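Local coordinates for E2A dna-binding protein (Human adenovirus 5, PDB 2WAZ) that binds single-stranded DNA and probably, by forming multimers, unwinds the template without ATP during the elongation phase of viral strand-displacement replication, at residues K110-S115 against K180-F185; I116-E121 against A163-H168; I158-A163 against F186-K191; L235-P240 against H335-V340. The protein carries 1 engineered substitution. All coordinates share one frame; numbering follows the deposited sequence.

Contact 1 of 4, residues K110-S115 against K180-F185. With ZN (zinc ion), chain B.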
loop_
_atom_site.group_PDB
_atom_site.type_symbol
_atom_site.label_atom_id
_atom_site.label_comp_id
_atom_site.label_asym_id
_atom_site.label_seq_id
_atom_site.Cartn_x
_atom_site.Cartn_y
_atom_site.Cartn_z
ATOM N N LYS A 110 -12.888 -6.790 -8.804
ATOM C CA LYS A 110 -12.324 -6.107 -9.984
ATOM C C LYS A 110 -10.826 -5.808 -9.797
ATOM O O LYS A 110 -10.426 -5.507 -8.678
ATOM C CB LYS A 110 -13.080 -4.829 -10.290
ATOM C CG LYS A 110 -14.501 -5.131 -10.680
ATOM C CD LYS A 110 -15.330 -3.895 -10.724
ATOM C CE LYS A 110 -16.841 -4.255 -10.853
ATOM N NZ LYS A 110 -17.597 -4.708 -9.532
ATOM N N CYS A 111 -10.035 -5.849 -10.877
ATOM C CA CYS A 111 -8.605 -5.660 -10.751
ATOM C C CYS A 111 -8.311 -4.206 -11.030
ATOM O O CYS A 111 -9.245 -3.430 -11.205
ATOM C CB CYS A 111 -7.804 -6.556 -11.704
ATOM S SG CYS A 111 -8.130 -6.160 -13.411
ATOM N N LEU A 112 -7.028 -3.854 -11.124
ATOM C CA LEU A 112 -6.620 -2.454 -11.300
ATOM C C LEU A 112 -7.063 -1.883 -12.635
ATOM O O LEU A 112 -7.119 -0.657 -12.798
ATOM C CB LEU A 112 -5.077 -2.306 -11.171
ATOM C CG LEU A 112 -4.343 -2.147 -9.819
ATOM C CD1 LEU A 112 -5.169 -1.893 -8.492
ATOM C CD2 LEU A 112 -3.139 -3.129 -9.657
ATOM N N HIS A 113 -7.368 -2.755 -13.586
ATOM C CA HIS A 113 -7.939 -2.298 -14.846
ATOM C C HIS A 113 -9.340 -1.797 -14.669
ATOM O O HIS A 113 -9.874 -1.171 -15.607
ATOM C CB HIS A 113 -7.979 -3.394 -15.914
ATOM C CG HIS A 113 -6.630 -3.815 -16.399
ATOM N ND1 HIS A 113 -5.891 -4.809 -15.779
ATOM C CD2 HIS A 113 -5.885 -3.378 -17.448
ATOM C CE1 HIS A 113 -4.750 -4.965 -16.442
ATOM N NE2 HIS A 113 -4.715 -4.093 -17.443
ATOM N N GLY A 114 -9.957 -2.112 -13.517
ATOM C CA GLY A 114 -11.376 -1.805 -13.289
ATOM C C GLY A 114 -12.362 -2.796 -13.935
ATOM O O GLY A 114 -13.581 -2.586 -13.888
ATOM N N SER A 115 -11.845 -3.894 -14.498
ATOM C CA SER A 115 -12.727 -4.937 -15.062
ATOM C C SER A 115 -12.807 -6.138 -14.119
ATOM O O SER A 115 -11.880 -6.365 -13.286
ATOM C CB SER A 115 -12.231 -5.390 -16.434
ATOM O OG SER A 115 -10.850 -5.716 -16.373
ATOM N N LYS A 180 0.249 -7.976 -20.306
ATOM C CA LYS A 180 -0.837 -6.987 -20.142
ATOM C C LYS A 180 -1.462 -7.025 -18.772
ATOM O O LYS A 180 -2.390 -6.246 -18.474
ATOM C CB LYS A 180 -1.919 -7.136 -21.242
ATOM C CG LYS A 180 -1.450 -6.610 -22.623
ATOM C CD LYS A 180 -2.624 -6.359 -23.585
ATOM C CE LYS A 180 -2.156 -6.397 -25.053
ATOM N NZ LYS A 180 -0.800 -5.736 -25.177
ATOM N N SER A 181 -0.966 -7.920 -17.930
ATOM C CA SER A 181 -1.474 -8.062 -16.572
ATOM C C SER A 181 -1.286 -6.791 -15.712
ATOM O O SER A 181 -0.322 -6.048 -15.895
ATOM C CB SER A 181 -0.829 -9.269 -15.887
ATOM O OG SER A 181 -1.479 -9.493 -14.647
ATOM N N CYS A 182 -2.225 -6.541 -14.787
ATOM C CA CYS A 182 -2.033 -5.494 -13.765
ATOM C C CYS A 182 -1.297 -6.058 -12.540
ATOM O O CYS A 182 -0.961 -5.297 -11.619
ATOM C CB CYS A 182 -3.382 -4.891 -13.317
ATOM S SG CYS A 182 -4.508 -6.107 -12.614
ATOM N N GLY A 183 -1.119 -7.376 -12.520
ATOM C CA GLY A 183 -0.368 -8.080 -11.515
ATOM C C GLY A 183 -1.164 -8.657 -10.372
ATOM O O GLY A 183 -0.608 -9.189 -9.412
ATOM N N MET A 184 -2.477 -8.562 -10.477
ATOM C CA MET A 184 -3.335 -8.882 -9.359
ATOM C C MET A 184 -3.853 -10.290 -9.562
ATOM O O MET A 184 -4.287 -10.657 -10.667
ATOM C CB MET A 184 -4.463 -7.830 -9.281
ATOM C CG MET A 184 -5.003 -7.621 -7.911
ATOM S SD MET A 184 -6.118 -6.191 -7.715
ATOM C CE MET A 184 -5.129 -4.959 -8.406
ATOM N N PHE A 185 -3.796 -11.072 -8.488
ATOM C CA PHE A 185 -4.315 -12.413 -8.471
ATOM C C PHE A 185 -4.663 -12.727 -7.037
ATOM O O PHE A 185 -3.918 -12.339 -6.094
ATOM C CB PHE A 185 -3.233 -13.363 -8.949
ATOM C CG PHE A 185 -3.575 -14.789 -8.794
ATOM C CD1 PHE A 185 -4.374 -15.445 -9.745
ATOM C CD2 PHE A 185 -3.075 -15.504 -7.722
ATOM C CE1 PHE A 185 -4.705 -16.780 -9.628
ATOM C CE2 PHE A 185 -3.412 -16.886 -7.594
ATOM C CZ PHE A 185 -4.215 -17.511 -8.541
HETATM ZN ZN ZN B . -6.015 -6.299 -14.394
HETATM O O HOH W 1 -2.886 -3.556 -19.742
#
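One of the two zinc sites of this DNA-binding domain is assembled where Cys111 and His113 meet Cys182. The ion is bound by Cys111 SG at 2.3 Å, His113 ND1 at 2.0 Å and Cys182 SG at 2.3 Å, with Cys166 as the fourth ligand. A type I turn from Cys111 to Gly114 puts the first two ligands on one tight turn. Both sulfurs lie between the backbone N and the carbonyl carbon of their own residues (chi1 64° for Cys111, 59° for Cys182), which turns them onto the metal; Cys111 CB lies 3.4 Å from Cys182 SG. Amide hydrogens face the sulfurs: Leu112 N donates weakly to Cys182 SG across the contact, and His113 N weakly to Cys111 SG within the turn. Such donors would be expected to temper thiolate charge. The imidazole turns its edge to the second segment, CE1 coming to 3.4 Å from Cys182 N. Its NE2 donates to a water at 3.0 Å, and that water donates to Lys180 O, fixing how the ring is turned. On the second segment, Ser181 OG accepts from Gly183 N at 3.0 Å in an ST turn and also bonds Asp169, which holds the bend beside Cys182. Apolar packing continues as Leu112 CB lies 3.8 Å from Cys182 CB, while Met184 runs past Cys111. Leu112 and Met184 both lean on Trp98 of strand 95-99, Trp331 covers part of His113 and Cys182, and Phe185 begins strand 185-186, against Ala163 and Cys165 of strand 158-165.

Contact 2 of 4, residues I116-E121 against A163-H168. With ZN (zinc ion), chain B.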
loop_
_atom_site.group_PDB
_atom_site.type_symbol
_atom_site.label_atom_id
_atom_site.label_comp_id
_atom_site.label_asym_id
_atom_site.label_seq_id
_atom_site.Cartn_x
_atom_site.Cartn_y
_atom_site.Cartn_z
ATOM N N ILE A 116 -13.905 -6.894 -14.236
ATOM C CA ILE A 116 -14.092 -7.989 -13.363
ATOM C C ILE A 116 -12.928 -9.029 -13.472
ATOM O O ILE A 116 -12.358 -9.218 -14.561
ATOM C CB ILE A 116 -15.562 -8.676 -13.383
ATOM C CG1 ILE A 116 -15.557 -9.950 -14.110
ATOM C CG2 ILE A 116 -16.824 -7.784 -13.786
ATOM C CD1 ILE A 116 -16.263 -10.982 -13.288
ATOM N N MET A 117 -12.615 -9.702 -12.356
ATOM C CA MET A 117 -11.670 -10.791 -12.336
ATOM C C MET A 117 -12.308 -12.179 -12.650
ATOM O O MET A 117 -13.417 -12.502 -12.185
ATOM C CB MET A 117 -10.822 -10.786 -11.026
ATOM C CG MET A 117 -10.060 -9.415 -10.792
ATOM S SD MET A 117 -9.180 -9.437 -9.217
ATOM C CE MET A 117 -7.740 -10.450 -9.698
ATOM N N ILE A 118 -11.576 -12.984 -13.436
ATOM C CA ILE A 118 -12.047 -14.281 -13.917
ATOM C C ILE A 118 -11.744 -15.393 -12.926
ATOM O O ILE A 118 -10.715 -15.427 -12.260
ATOM C CB ILE A 118 -11.350 -14.616 -15.236
ATOM C CG1 ILE A 118 -11.599 -13.532 -16.273
ATOM C CG2 ILE A 118 -11.743 -16.028 -15.743
ATOM C CD1 ILE A 118 -13.141 -13.342 -16.679
ATOM N N ASN A 119 -12.648 -16.330 -12.819
ATOM C CA ASN A 119 -12.442 -17.445 -11.934
ATOM C C ASN A 119 -11.489 -18.484 -12.507
ATOM O O ASN A 119 -11.630 -18.884 -13.659
ATOM C CB ASN A 119 -13.770 -18.068 -11.647
ATOM C CG ASN A 119 -14.274 -17.692 -10.322
ATOM O OD1 ASN A 119 -15.194 -16.869 -10.207
ATOM N ND2 ASN A 119 -13.677 -18.304 -9.263
ATOM N N LYS A 120 -10.502 -18.869 -11.702
ATOM C CA LYS A 120 -9.484 -19.899 -12.041
ATOM C C LYS A 120 -9.458 -20.980 -10.952
ATOM O O LYS A 120 -9.869 -20.748 -9.794
ATOM C CB LYS A 120 -8.088 -19.276 -12.022
ATOM C CG LYS A 120 -7.655 -18.516 -13.247
ATOM C CD LYS A 120 -6.804 -19.377 -14.180
ATOM C CE LYS A 120 -6.522 -18.706 -15.510
ATOM N NZ LYS A 120 -5.437 -17.661 -15.486
ATOM N N GLU A 121 -8.934 -22.145 -11.310
ATOM C CA GLU A 121 -8.411 -23.051 -10.283
ATOM C C GLU A 121 -6.884 -22.897 -10.024
ATOM O O GLU A 121 -6.069 -22.839 -10.957
ATOM C CB GLU A 121 -8.779 -24.502 -10.579
ATOM C CG GLU A 121 -8.773 -25.371 -9.329
ATOM C CD GLU A 121 -8.994 -26.860 -9.632
ATOM O OE1 GLU A 121 -9.782 -27.180 -10.567
ATOM O OE2 GLU A 121 -8.381 -27.704 -8.927
ATOM N N ALA A 163 -10.007 -19.169 -7.049
ATOM C CA ALA A 163 -9.047 -18.183 -7.495
ATOM C C ALA A 163 -9.636 -17.157 -8.514
ATOM O O ALA A 163 -10.590 -17.481 -9.222
ATOM C CB ALA A 163 -7.801 -18.873 -8.072
ATOM N N ARG A 164 -9.018 -15.961 -8.568
ATOM C CA ARG A 164 -9.375 -14.831 -9.478
ATOM C C ARG A 164 -8.138 -14.238 -10.108
ATOM O O ARG A 164 -7.154 -13.938 -9.418
ATOM C CB ARG A 164 -10.007 -13.675 -8.727
ATOM C CG ARG A 164 -11.147 -14.071 -7.917
ATOM C CD ARG A 164 -12.383 -14.469 -8.789
ATOM N NE ARG A 164 -13.525 -14.313 -7.886
ATOM C CZ ARG A 164 -13.970 -15.272 -7.095
ATOM N NH1 ARG A 164 -13.402 -16.464 -7.160
ATOM N NH2 ARG A 164 -14.983 -15.049 -6.267
ATOM N N CYS A 165 -8.226 -13.995 -11.407
ATOM C CA CYS A 165 -7.117 -13.459 -12.123
ATOM C C CYS A 165 -7.568 -12.187 -12.875
ATOM O O CYS A 165 -8.729 -12.037 -13.182
ATOM C CB CYS A 165 -6.549 -14.563 -13.054
ATOM S SG CYS A 165 -7.557 -14.876 -14.560
ATOM N N CYS A 166 -6.651 -11.283 -13.165
ATOM C CA CYS A 166 -6.833 -10.275 -14.200
ATOM C C CYS A 166 -7.332 -10.888 -15.511
ATOM O O CYS A 166 -6.846 -11.915 -15.945
ATOM C CB CYS A 166 -5.491 -9.612 -14.491
ATOM S SG CYS A 166 -5.553 -8.224 -15.580
ATOM N N VAL A 167 -8.288 -10.259 -16.157
ATOM C CA VAL A 167 -8.870 -10.866 -17.375
ATOM C C VAL A 167 -7.766 -11.060 -18.461
ATOM O O VAL A 167 -7.844 -11.961 -19.292
ATOM C CB VAL A 167 -10.094 -10.024 -17.910
ATOM C CG1 VAL A 167 -9.627 -8.711 -18.546
ATOM C CG2 VAL A 167 -10.956 -10.816 -18.896
ATOM N N HIS A 168 -6.732 -10.225 -18.420
ATOM C CA HIS A 168 -5.640 -10.335 -19.378
ATOM C C HIS A 168 -4.797 -11.569 -19.166
ATOM O O HIS A 168 -4.045 -11.949 -20.044
ATOM C CB HIS A 168 -4.818 -9.067 -19.394
ATOM C CG HIS A 168 -5.627 -7.858 -19.747
ATOM N ND1 HIS A 168 -5.826 -7.450 -21.050
ATOM C CD2 HIS A 168 -6.317 -6.990 -18.975
ATOM C CE1 HIS A 168 -6.565 -6.356 -21.062
ATOM N NE2 HIS A 168 -6.876 -6.056 -19.814
HETATM ZN ZN ZN B . -6.015 -6.299 -14.394
HETATM O O HOH W 2 -9.834 -8.148 -14.890
HETATM O O HOH W 3 -14.544 -11.896 -9.724
#
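Ile118 and Cys165 pair through two backbone bonds, Ile118 N to Cys165 O and Cys165 N to Ile118 O, both 3.0 Å. Two residues on, Lys120 N reaches Ala163 O at 2.8 Å, and between them Asn119 and Arg164 form a non-hydrogen-bonded pair. One face carries Ile118, Lys120, Ala163 and Cys165. There the lysine chain bends at chi2 (-97°) and runs over Cys165, its CG 3.9 Å from Cys165 SG, before NZ finds Asp169 O and Cys172 O. Ile118 CG1 leans on Val167 CG2 at 3.8 Å. On the other face Asn119 and Arg164 lie side by side and point the same way, Asn119 OD1 resting above one face of the guanidinium with the two planes 48° apart. These are the edge strand 118-124 and the central strand 158-165 of a three-stranded antiparallel sheet in the zinc-binding domain. Met117 comes in just before the paired residues, its CB 3.3 Å from Cys165 O and its bent end at Arg164 O; its side chain also touches Phe186 and Cys111. One water joins Ile116 O to Val167 N where the strands part; another, beside the pairing, accepts weakly from Arg164 NE and donates to Met117 O. Farther out, Asp162 forms a salt bridge with Arg164 NH1 and Gly107 O takes NH2, holding the guanidinium from its far end. As strand 158-165 runs out, Cys166 turns away from Met117, and its SG, anti to its own N (chi1 -173°), binds zinc at 2.3 Å.

Contact 3 of 4, residues I158-A163 against F186-K191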
loop_
_atom_site.group_PDB
_atom_site.type_symbol
_atom_site.label_atom_id
_atom_site.label_comp_id
_atom_site.label_asym_id
_atom_site.label_seq_id
_atom_site.Cartn_x
_atom_site.Cartn_y
_atom_site.Cartn_z
ATOM N N ILE A 158 -2.976 -28.517 -2.185
ATOM C CA ILE A 158 -4.194 -27.721 -1.840
ATOM C C ILE A 158 -4.926 -27.201 -3.110
ATOM O O ILE A 158 -4.334 -26.460 -3.907
ATOM C CB ILE A 158 -3.856 -26.507 -0.896
ATOM C CG1 ILE A 158 -2.979 -26.938 0.287
ATOM C CG2 ILE A 158 -5.124 -25.844 -0.344
ATOM C CD1 ILE A 158 -2.151 -25.784 0.935
ATOM N N SER A 159 -6.195 -27.592 -3.284
ATOM C CA SER A 159 -6.997 -27.208 -4.448
ATOM C C SER A 159 -7.867 -25.999 -4.119
ATOM O O SER A 159 -8.873 -26.129 -3.428
ATOM C CB SER A 159 -7.918 -28.368 -4.891
ATOM O OG SER A 159 -7.303 -29.269 -5.805
ATOM N N ASN A 160 -7.477 -24.821 -4.596
ATOM C CA ASN A 160 -8.300 -23.621 -4.450
ATOM C C ASN A 160 -9.167 -23.452 -5.679
ATOM O O ASN A 160 -8.662 -23.109 -6.750
ATOM C CB ASN A 160 -7.418 -22.378 -4.284
ATOM C CG ASN A 160 -6.898 -22.212 -2.878
ATOM O OD1 ASN A 160 -7.629 -22.307 -1.911
ATOM N ND2 ASN A 160 -5.633 -21.939 -2.768
ATOM N N THR A 161 -10.467 -23.664 -5.531
ATOM C CA THR A 161 -11.391 -23.605 -6.672
ATOM C C THR A 161 -11.972 -22.220 -6.927
ATOM O O THR A 161 -12.751 -22.009 -7.858
ATOM C CB THR A 161 -12.543 -24.607 -6.499
ATOM O OG1 THR A 161 -13.231 -24.356 -5.253
ATOM C CG2 THR A 161 -11.975 -26.022 -6.519
ATOM N N ASP A 162 -11.571 -21.276 -6.085
ATOM C CA ASP A 162 -12.141 -19.956 -6.084
ATOM C C ASP A 162 -11.083 -18.844 -6.329
ATOM O O ASP A 162 -11.260 -17.713 -5.895
ATOM C CB ASP A 162 -12.832 -19.796 -4.740
ATOM C CG ASP A 162 -13.690 -18.549 -4.645
ATOM O OD1 ASP A 162 -14.330 -18.149 -5.643
ATOM O OD2 ASP A 162 -13.740 -18.001 -3.526
ATOM N N ALA A 163 -10.007 -19.169 -7.049
ATOM C CA ALA A 163 -9.047 -18.183 -7.495
ATOM C C ALA A 163 -9.636 -17.157 -8.514
ATOM O O ALA A 163 -10.590 -17.481 -9.222
ATOM C CB ALA A 163 -7.801 -18.873 -8.072
ATOM N N PHE A 186 -5.758 -13.450 -6.859
ATOM C CA PHE A 186 -6.115 -13.921 -5.567
ATOM C C PHE A 186 -6.365 -15.435 -5.637
ATOM O O PHE A 186 -7.121 -15.935 -6.496
ATOM C CB PHE A 186 -7.376 -13.223 -5.022
ATOM C CG PHE A 186 -7.300 -11.708 -4.965
ATOM C CD1 PHE A 186 -6.428 -11.058 -4.098
ATOM C CD2 PHE A 186 -8.153 -10.931 -5.752
ATOM C CE1 PHE A 186 -6.365 -9.644 -4.044
ATOM C CE2 PHE A 186 -8.131 -9.530 -5.697
ATOM C CZ PHE A 186 -7.220 -8.878 -4.860
ATOM N N SER A 187 -5.754 -16.145 -4.687
ATOM C CA SER A 187 -5.839 -17.591 -4.577
ATOM C C SER A 187 -7.195 -17.879 -4.034
ATOM O O SER A 187 -7.799 -18.905 -4.375
ATOM C CB SER A 187 -4.779 -18.143 -3.611
ATOM O OG SER A 187 -3.798 -18.900 -4.284
ATOM N N GLU A 188 -7.689 -16.959 -3.203
ATOM C CA GLU A 188 -9.048 -17.155 -2.633
ATOM C C GLU A 188 -9.916 -15.913 -2.730
ATOM O O GLU A 188 -9.816 -14.981 -1.920
ATOM C CB GLU A 188 -9.024 -17.835 -1.223
ATOM C CG GLU A 188 -7.952 -17.356 -0.283
ATOM C CD GLU A 188 -7.391 -18.452 0.698
ATOM O OE1 GLU A 188 -6.143 -18.401 0.948
ATOM O OE2 GLU A 188 -8.166 -19.317 1.231
ATOM N N GLY A 189 -10.741 -15.912 -3.757
ATOM C CA GLY A 189 -11.654 -14.838 -4.091
ATOM C C GLY A 189 -12.487 -14.358 -2.942
ATOM O O GLY A 189 -12.620 -13.138 -2.710
ATOM N N ALA A 190 -13.037 -15.317 -2.206
ATOM C CA ALA A 190 -13.952 -15.014 -1.154
ATOM C C ALA A 190 -13.240 -14.341 0.033
ATOM O O ALA A 190 -13.749 -13.393 0.613
ATOM C CB ALA A 190 -14.679 -16.336 -0.722
ATOM N N LYS A 191 -12.063 -14.803 0.390
ATOM C CA LYS A 191 -11.258 -14.093 1.398
ATOM C C LYS A 191 -10.820 -12.652 0.930
ATOM O O LYS A 191 -10.821 -11.676 1.690
ATOM C CB LYS A 191 -10.043 -14.949 1.792
ATOM C CG LYS A 191 -9.192 -14.288 2.861
ATOM C CD LYS A 191 -8.350 -15.262 3.655
ATOM C CE LYS A 191 -7.199 -15.829 2.883
ATOM N NZ LYS A 191 -6.578 -16.987 3.649
HETATM O O HOH W 4 -9.912 -20.614 -3.571
#
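Asp162 lays its carboxylate against the first turn of helix 189-206, OD2 3.4 Å from Ala190 CB and accepting from Ala190 N at 3.1 Å. The amide meets that oxygen from above the carboxylate plane, 36° out of it. Glu188 stands at the N-cap position, but the first two helical amides are taken up by Asp162 of strand 158-165. Asp162 contributes its main chain as well, since Gly189 N donates to Asp162 O at 2.8 Å. The side chain, with CG anti to its backbone N (chi1 -170°), turns OD2 to the helix, OD1 being held by Arg164. A negative charge at a helix N-terminus would be expected to be favourable.

The strand turns a corner at Thr161. Before it, Asn160 CB packs on Ser187 O at 3.5 Å; after it, a water accepting from Asp162 N donates to that same carbonyl at 2.8 Å. Ser187 OG itself bonds His122 of strand 118-124. Phe186 sends its ring away from this contact, against Leu242 and Pro244 of strand 242-246 and Phe196 of the helix. Its carbonyl stays behind, Phe186 O receiving a CA-H...O contact from Ala163 CA at 3.1 Å. On the helix side, Lys191 NZ closes a salt bridge to Glu188 OE1 at 3.1 Å.

Contact 4 of 4, residues L235-P240 against H335-V340. Engineered in segment 335-340: Pro339 (natural residue Asn).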
loop_
_atom_site.group_PDB
_atom_site.type_symbol
_atom_site.label_atom_id
_atom_site.label_comp_id
_atom_site.label_asym_id
_atom_site.label_seq_id
_atom_site.Cartn_x
_atom_site.Cartn_y
_atom_site.Cartn_z
ATOM N N LEU A 235 11.796 -6.598 -13.364
ATOM C CA LEU A 235 10.820 -7.467 -13.964
ATOM C C LEU A 235 9.782 -7.815 -12.890
ATOM O O LEU A 235 9.927 -7.462 -11.718
ATOM C CB LEU A 235 11.593 -8.716 -14.461
ATOM C CG LEU A 235 12.183 -8.743 -15.907
ATOM C CD1 LEU A 235 12.005 -7.515 -16.757
ATOM C CD2 LEU A 235 13.599 -9.107 -15.898
ATOM N N GLY A 236 8.732 -8.504 -13.277
ATOM C CA GLY A 236 7.640 -8.829 -12.353
ATOM C C GLY A 236 6.636 -7.705 -12.171
ATOM O O GLY A 236 6.457 -6.842 -13.050
ATOM N N ARG A 237 6.002 -7.722 -11.008
ATOM C CA ARG A 237 4.964 -6.785 -10.651
ATOM C C ARG A 237 5.578 -5.358 -10.461
ATOM O O ARG A 237 6.731 -5.222 -10.048
ATOM C CB ARG A 237 4.275 -7.316 -9.381
ATOM C CG ARG A 237 2.973 -6.600 -9.005
ATOM C CD ARG A 237 2.322 -7.176 -7.734
ATOM N NE ARG A 237 1.755 -8.449 -8.085
ATOM C CZ ARG A 237 2.354 -9.616 -7.864
ATOM N NH1 ARG A 237 3.562 -9.659 -7.287
ATOM N NH2 ARG A 237 1.743 -10.724 -8.237
ATOM N N GLN A 238 4.859 -4.321 -10.881
ATOM C CA GLN A 238 5.365 -2.948 -10.815
ATOM C C GLN A 238 4.715 -2.091 -9.697
ATOM O O GLN A 238 4.982 -0.926 -9.609
ATOM C CB GLN A 238 5.161 -2.288 -12.178
ATOM C CG GLN A 238 5.927 -3.083 -13.327
ATOM C CD GLN A 238 7.416 -3.163 -13.110
ATOM O OE1 GLN A 238 8.069 -2.149 -13.020
ATOM N NE2 GLN A 238 7.959 -4.369 -13.030
ATOM N N LEU A 239 3.890 -2.692 -8.844
ATOM C CA LEU A 239 3.214 -2.017 -7.757
ATOM C C LEU A 239 3.301 -2.939 -6.561
ATOM O O LEU A 239 3.399 -4.168 -6.764
ATOM C CB LEU A 239 1.727 -1.814 -8.104
ATOM C CG LEU A 239 1.588 -0.723 -9.148
ATOM C CD1 LEU A 239 0.180 -0.621 -9.645
ATOM C CD2 LEU A 239 2.068 0.608 -8.508
ATOM N N PRO A 240 3.250 -2.385 -5.317
ATOM C CA PRO A 240 3.203 -3.250 -4.128
ATOM C C PRO A 240 2.135 -4.372 -4.253
ATOM O O PRO A 240 0.993 -4.076 -4.613
ATOM C CB PRO A 240 2.784 -2.266 -3.038
ATOM C CG PRO A 240 3.623 -0.991 -3.454
ATOM C CD PRO A 240 3.372 -0.957 -4.935
ATOM N N HIS A 335 2.001 0.594 -15.440
ATOM C CA HIS A 335 1.933 -0.332 -14.290
ATOM C C HIS A 335 1.875 -1.838 -14.682
ATOM O O HIS A 335 1.672 -2.702 -13.818
ATOM C CB HIS A 335 0.741 -0.010 -13.372
ATOM C CG HIS A 335 0.718 1.396 -12.872
ATOM N ND1 HIS A 335 1.723 1.927 -12.086
ATOM C CD2 HIS A 335 -0.200 2.376 -13.029
ATOM C CE1 HIS A 335 1.421 3.176 -11.785
ATOM N NE2 HIS A 335 0.258 3.469 -12.343
ATOM N N GLN A 336 2.010 -2.136 -15.970
ATOM C CA GLN A 336 1.942 -3.544 -16.459
ATOM C C GLN A 336 2.986 -4.411 -15.822
ATOM O O GLN A 336 4.106 -3.991 -15.701
ATOM C CB GLN A 336 2.112 -3.607 -17.990
ATOM C CG GLN A 336 0.792 -3.350 -18.688
ATOM C CD GLN A 336 0.881 -3.153 -20.191
ATOM O OE1 GLN A 336 -0.157 -3.132 -20.900
ATOM N NE2 GLN A 336 2.093 -3.013 -20.683
ATOM N N TYR A 337 2.613 -5.587 -15.350
ATOM C CA TYR A 337 3.589 -6.632 -15.090
ATOM C C TYR A 337 4.586 -6.816 -16.311
ATOM O O TYR A 337 4.246 -6.620 -17.509
ATOM C CB TYR A 337 2.836 -7.908 -14.842
ATOM C CG TYR A 337 3.576 -9.004 -14.100
ATOM C CD1 TYR A 337 4.353 -9.935 -14.799
ATOM C CD2 TYR A 337 3.418 -9.177 -12.722
ATOM C CE1 TYR A 337 5.013 -11.005 -14.148
ATOM C CE2 TYR A 337 4.097 -10.251 -12.033
ATOM C CZ TYR A 337 4.894 -11.150 -12.779
ATOM O OH TYR A 337 5.551 -12.207 -12.181
ATOM N N ARG A 338 5.804 -7.175 -15.986
ATOM C CA ARG A 338 6.864 -7.317 -16.971
ATOM C C ARG A 338 7.339 -8.742 -16.838
ATOM O O ARG A 338 8.158 -9.041 -15.988
ATOM C CB ARG A 338 7.960 -6.307 -16.741
ATOM C CG ARG A 338 7.569 -4.874 -17.143
ATOM C CD ARG A 338 8.684 -3.849 -16.749
ATOM N NE ARG A 338 9.708 -3.912 -17.794
ATOM C CZ ARG A 338 11.024 -4.075 -17.637
ATOM N NH1 ARG A 338 11.629 -4.098 -16.434
ATOM N NH2 ARG A 338 11.745 -4.169 -18.745
ATOM N N PRO A 339 6.737 -9.653 -17.621
ATOM C CA PRO A 339 7.017 -11.062 -17.323
ATOM C C PRO A 339 8.271 -11.377 -18.046
ATOM O O PRO A 339 8.629 -10.672 -19.014
ATOM C CB PRO A 339 5.905 -11.860 -18.068
ATOM C CG PRO A 339 5.335 -10.893 -19.136
ATOM C CD PRO A 339 5.712 -9.453 -18.675
ATOM N N VAL A 340 8.908 -12.435 -17.590
ATOM C CA VAL A 340 9.867 -13.105 -18.420
ATOM C C VAL A 340 9.426 -14.572 -18.630
ATOM O O VAL A 340 9.381 -15.405 -17.692
ATOM C CB VAL A 340 11.299 -12.962 -17.845
ATOM C CG1 VAL A 340 11.593 -14.109 -16.852
ATOM C CG2 VAL A 340 12.359 -12.838 -19.024
HETATM O O HOH W 5 2.274 -4.670 -12.101
HETATM O O HOH W 6 4.388 1.227 -11.264
#
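Gly236 and Arg338 form a single antiparallel beta bridge, a hydrogen-bonded pair that ties the loop before strand 242-246 to the C-terminal segment. Among the polar bonds, Gly236 N donates to Arg338 O at 2.8 Å and Arg338 N returns to Gly236 O at 3.0 Å. Gly236 O has a second donor: Gln238 doubles back through chi1 and chi2, both near -60°, so that its NE2 reaches the oxygen at 2.9 Å, nearly straight at 171°. The two donors come from opposite faces of the carbonyl plane, and NE2 also bonds Phe234 O, which holds the amide's rotation.

Aromatic contact centres on Tyr337. Gly236 CA stands over the ring face in a CH-pi contact, 3.8 Å from the centroid, and ring atom CE2 comes to one face of the Arg237 guanidinium. That arginine is fixed by Gly183 O and Cys278 O, and Phe177 stacks on the tyrosine.

Two leucines pack at the ends of the contact. Leu235 crosses Arg338 at about a right angle, its CD1 over the guanidinium face and 3.5 Å from NH1; Leu239 CD1 meets His335 CB at 3.8 Å. Beyond the bridge come the engineered Pro339 and Val340, where the chain heads into the C-terminal arm that, in this family, hooks onto the next protein in a multimer.

Waters bridge the other end. One accepts from Gln238 N and donates to His335 O at 2.7 Å, while another donates to Gln238 O and lies in the plane of the His335 imidazole, 2.9 Å from ND1.

Overall arrangement
Contact 1 is buried, whereas contacts 2, 3 and 4 are partly buried and reach the surface. Contacts 1 and 2 share one zinc, three ligands coming from the first and Cys166 from the second. Contacts 2 and 3 meet in strand 158-165 and share Ala163; Arg164 N bonds Phe186 O, joining strand pairing to the helix start. Chemistry follows place: metal bonds and weak N-H...S bonds in contact 1, regular sheet pairing in contact 2, carboxylate and water at a helix end in contact 3, a lone bridge with aromatic packing in contact 4. Of the other three, contact 4 touches only contact 1, at segment 180-185, through Gly183 O to Arg237 NE and Ser181 O to Tyr337 N.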